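Local coordinates for interleukin-20 receptor subunit beta (Homo sapiens, PDB 6DF3), which pairs with IL20RA to form the receptor for IL-19, IL-20 and IL-24, and with IL22RA1 to form one for IL-20 and IL-24, at residues Phe116-Glu121 with Pro155-Met161. The protein carries 1 engineered substitution. Numbering follows the deposited sequence.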
ATOM      1  N   PHE C 116      10.378  35.967  10.227  1.00142.76           N
ATOM      2  CA  PHE C 116       9.177  35.763  11.065  1.00140.51           C
ATOM      3  C   PHE C 116       8.636  34.317  11.112  1.00134.91           C
ATOM      4  O   PHE C 116       7.951  33.958  12.070  1.00133.64           O
ATOM      5  CB  PHE C 116       8.038  36.682  10.572  1.00144.57           C
ATOM      6  CG  PHE C 116       8.149  38.147  11.003  1.00149.86           C
ATOM      7  CD1 PHE C 116       9.381  38.760  11.288  1.00150.99           C
ATOM      8  CD2 PHE C 116       6.993  38.927  11.074  1.00152.56           C
ATOM      9  CE1 PHE C 116       9.439  40.075  11.668  1.00155.47           C
ATOM     10  CE2 PHE C 116       7.057  40.257  11.454  1.00157.69           C
ATOM     11  CZ  PHE C 116       8.278  40.828  11.741  1.00159.76           C
ATOM     12  N   HIS C 117       8.911  33.512  10.080  1.00130.33           N
ATOM     13  CA  HIS C 117       8.355  32.187   9.982  1.00125.28           C
ATOM     14  C   HIS C 117       9.177  31.219  10.796  1.00121.17           C
ATOM     15  O   HIS C 117      10.411  31.311  10.826  1.00123.87           O
ATOM     16  CB  HIS C 117       8.375  31.698   8.556  1.00125.44           C
ATOM     17  CG  HIS C 117       7.520  32.503   7.649  1.00128.55           C
ATOM     18  ND1 HIS C 117       6.338  32.021   7.136  1.00127.83           N
ATOM     19  CD2 HIS C 117       7.669  33.755   7.168  1.00134.11           C
ATOM     20  CE1 HIS C 117       5.792  32.950   6.372  1.00133.53           C
ATOM     21  NE2 HIS C 117       6.574  34.015   6.382  1.00136.64           N
ATOM     22  N   LEU C 118       8.477  30.293  11.442  1.00114.34           N
ATOM     23  CA  LEU C 118       9.084  29.252  12.232  1.00109.67           C
ATOM     24  C   LEU C 118       9.086  27.960  11.416  1.00105.63           C
ATOM     25  O   LEU C 118       8.033  27.581  10.904  1.00104.16           O
ATOM     26  CB  LEU C 118       8.266  29.047  13.495  1.00108.10           C
ATOM     27  CG  LEU C 118       8.827  27.992  14.467  1.00104.00           C
ATOM     28  CD1 LEU C 118      10.113  28.500  15.116  1.00106.05           C
ATOM     29  CD2 LEU C 118       7.737  27.674  15.484  1.00102.51           C
ATOM     30  N   VAL C 119      10.239  27.286  11.326  1.00104.51           N
ATOM     31  CA  VAL C 119      10.376  26.047  10.507  1.00101.62           C
ATOM     32  C   VAL C 119      11.079  24.898  11.255  1.00100.09           C
ATOM     33  O   VAL C 119      11.967  25.129  12.078  1.00101.12           O
ATOM     34  CB  VAL C 119      10.995  26.342   9.097  1.00104.76           C
ATOM     35  CG1 VAL C 119      12.111  27.366   9.126  1.00109.97           C
ATOM     36  CG2 VAL C 119      11.425  25.104   8.337  1.00101.48           C
ATOM     37  N   ILE C 120      10.629  23.672  10.953  1.00 94.61           N
ATOM     38  CA  ILE C 120      11.082  22.455  11.571  1.00 91.69           C
ATOM     39  C   ILE C 120      11.584  21.523  10.463  1.00 92.43           C
ATOM     40  O   ILE C 120      11.078  21.539   9.313  1.00 96.21           O
ATOM     41  CB  ILE C 120       9.965  21.822  12.451  1.00 87.88           C
ATOM     42  CG1 ILE C 120      10.557  20.785  13.412  1.00 86.68           C
ATOM     43  CG2 ILE C 120       8.862  21.161  11.620  1.00 87.98           C
ATOM     44  CD1 ILE C 120       9.570  20.139  14.380  1.00 85.04           C
ATOM     45  N   GLU C 121      12.606  20.742  10.794  1.00 91.85           N
ATOM     46  CA  GLU C 121      13.107  19.657   9.944  1.00 91.77           C
ATOM     47  C   GLU C 121      13.337  18.438  10.818  1.00 87.83           C
ATOM     48  O   GLU C 121      14.236  18.427  11.650  1.00 89.89           O
ATOM     49  CB  GLU C 121      14.408  20.096   9.280  1.00 97.26           C
ATOM     50  CG  GLU C 121      15.114  19.009   8.479  1.00 97.74           C
ATOM     51  CD  GLU C 121      16.076  19.579   7.442  1.00103.19           C
ATOM     52  OE1 GLU C 121      16.506  20.745   7.569  1.00106.72           O
ATOM     53  OE2 GLU C 121      16.393  18.848   6.477  1.00109.91           O
ATOM     54  N   PRO C 155      12.553  20.742   5.236  1.00 92.10           N
ATOM     55  CA  PRO C 155      12.222  21.846   6.139  1.00 94.13           C
ATOM     56  C   PRO C 155      10.771  22.395   5.908  1.00 94.77           C
ATOM     57  O   PRO C 155      10.518  23.138   4.930  1.00 97.08           O
ATOM     58  CB  PRO C 155      13.295  22.924   5.799  1.00 97.24           C
ATOM     59  CG  PRO C 155      14.197  22.282   4.780  1.00 96.47           C
ATOM     60  CD  PRO C 155      13.395  21.221   4.124  1.00 94.88           C
ATOM     61  N   VAL C 156       9.871  22.030   6.821  1.00 88.82           N
ATOM     62  CA  VAL C 156       8.480  22.400   6.793  1.00 89.06           C
ATOM     63  C   VAL C 156       8.141  23.604   7.734  1.00 91.14           C
ATOM     64  O   VAL C 156       8.551  23.659   8.888  1.00 88.64           O
ATOM     65  CB  VAL C 156       7.634  21.182   7.158  1.00 86.45           C
ATOM     66  CG1 VAL C 156       6.163  21.547   7.216  1.00 89.72           C
ATOM     67  CG2 VAL C 156       7.844  20.090   6.123  1.00 86.24           C
ATOM     68  N   HIS C 157       7.413  24.575   7.181  1.00 94.73           N
ATOM     69  CA  HIS C 157       6.727  25.633   7.927  1.00 95.78           C
ATOM     70  C   HIS C 157       5.731  25.112   8.974  1.00 94.88           C
ATOM     71  O   HIS C 157       4.892  24.254   8.690  1.00 92.69           O
ATOM     72  CB  HIS C 157       5.974  26.466   6.934  1.00 98.57           C
ATOM     73  CG  HIS C 157       5.324  27.679   7.510  1.00101.57           C
ATOM     74  ND1 HIS C 157       4.003  27.695   7.894  1.00102.40           N
ATOM     75  CD2 HIS C 157       5.798  28.925   7.731  1.00105.05           C
ATOM     76  CE1 HIS C 157       3.692  28.900   8.336  1.00105.17           C
ATOM     77  NE2 HIS C 157       4.773  29.660   8.272  1.00107.48           N
ATOM     78  N   LEU C 158       5.849  25.630  10.191  1.00 97.83           N
ATOM     79  CA  LEU C 158       4.881  25.403  11.289  1.00 99.86           C
ATOM     80  C   LEU C 158       3.859  26.531  11.510  1.00104.02           C
ATOM     81  O   LEU C 158       2.650  26.311  11.499  1.00106.27           O
ATOM     82  CB  LEU C 158       5.641  25.264  12.607  1.00100.53           C
ATOM     83  CG  LEU C 158       6.499  24.037  12.756  1.00 96.07           C
ATOM     84  CD1 LEU C 158       7.143  24.149  14.132  1.00 98.48           C
ATOM     85  CD2 LEU C 158       5.656  22.785  12.596  1.00 93.43           C
ATOM     86  N   GLU C 159       4.370  27.719  11.773  1.00106.91           N
ATOM     87  CA  GLU C 159       3.557  28.848  12.168  1.00111.53           C
ATOM     88  C   GLU C 159       4.338  30.113  11.784  1.00115.79           C
ATOM     89  O   GLU C 159       5.572  30.105  11.784  1.00112.04           O
ATOM     90  CB  GLU C 159       3.248  28.756  13.679  1.00111.14           C
ATOM     91  CG  GLU C 159       2.403  29.887  14.297  1.00116.56           C
ATOM     92  CD  GLU C 159       1.088  30.063  13.552  1.00119.39           C
ATOM     93  OE1 GLU C 159       0.221  29.160  13.568  1.00119.40           O
ATOM     94  OE2 GLU C 159       0.940  31.084  12.884  1.00123.93           O
ATOM     95  N   THR C 160       3.624  31.168  11.384  1.00122.85           N
ATOM     96  CA  THR C 160       4.214  32.504  11.327  1.00128.96           C
ATOM     97  C   THR C 160       4.007  33.115  12.699  1.00133.33           C
ATOM     98  O   THR C 160       2.909  33.068  13.249  1.00135.37           O
ATOM     99  CB  THR C 160       3.596  33.414  10.231  1.00134.30           C
ATOM    100  OG1 THR C 160       4.040  32.942   8.954  1.00134.81           O
ATOM    101  CG2 THR C 160       4.027  34.893  10.406  1.00137.67           C
ATOM    102  N   MET C 161       5.061  33.727  13.221  1.00134.87           N
ATOM    103  CA  MET C 161       5.107  34.118  14.613  1.00135.57           C
ATOM    104  C   MET C 161       4.673  35.546  14.735  1.00140.77           C
ATOM    105  O   MET C 161       4.717  36.272  13.757  1.00143.68           O
ATOM    106  CB  MET C 161       6.527  33.949  15.134  1.00133.62           C
ATOM    107  CG  MET C 161       7.018  32.503  15.024  1.00126.83           C
ATOM    108  SD  MET C 161       8.557  32.175  15.908  1.00124.17           S
ATOM    109  CE  MET C 161       9.665  33.303  15.040  1.00129.04           C
TER
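H117 meets H157 and T160 on one face of an antiparallel strand pair. Its CB lies 3.9 Å from H157 CD2. With CG anti to the carbonyl carbon (chi1 -64°), the ring leans over T160, whose OG1 sits 2.9 Å above the ring plane, displaced toward the rim. H117 CG is 3.7 Å from T160 OG1. H117 ND1 comes 3.1 Å from H157 NE2, and H117 CE1 is equally near T160 OG1; H117 NE2, at the tip, is 3.8 Å from that oxygen. The two imidazoles meet rim to rim, planes at 60°, and a weak bond ties H157 NE2 to T160 OG1. Cut back to an alanine, H117 would probably leave the H157 edge without its imidazole neighbour and T160 OG1 without the ring face it lies against. Both strands belong to the three-stranded sheet of the second fibronectin type III domain, where 117-122 runs between 109-114 and 156-160. H117 pairs with T160 and V119 with H157, leaving L158 and E159 both opposite L118, a classic beta bulge; L158 N bonds L118 O at 3.0 Å, nearly straight (171°). L158 turns inward, CD1 3.8 Å from L118 CD2, against V133 and V169 of the facing sheet. On the histidine face, H117 and H157 pack against the chain of another protein.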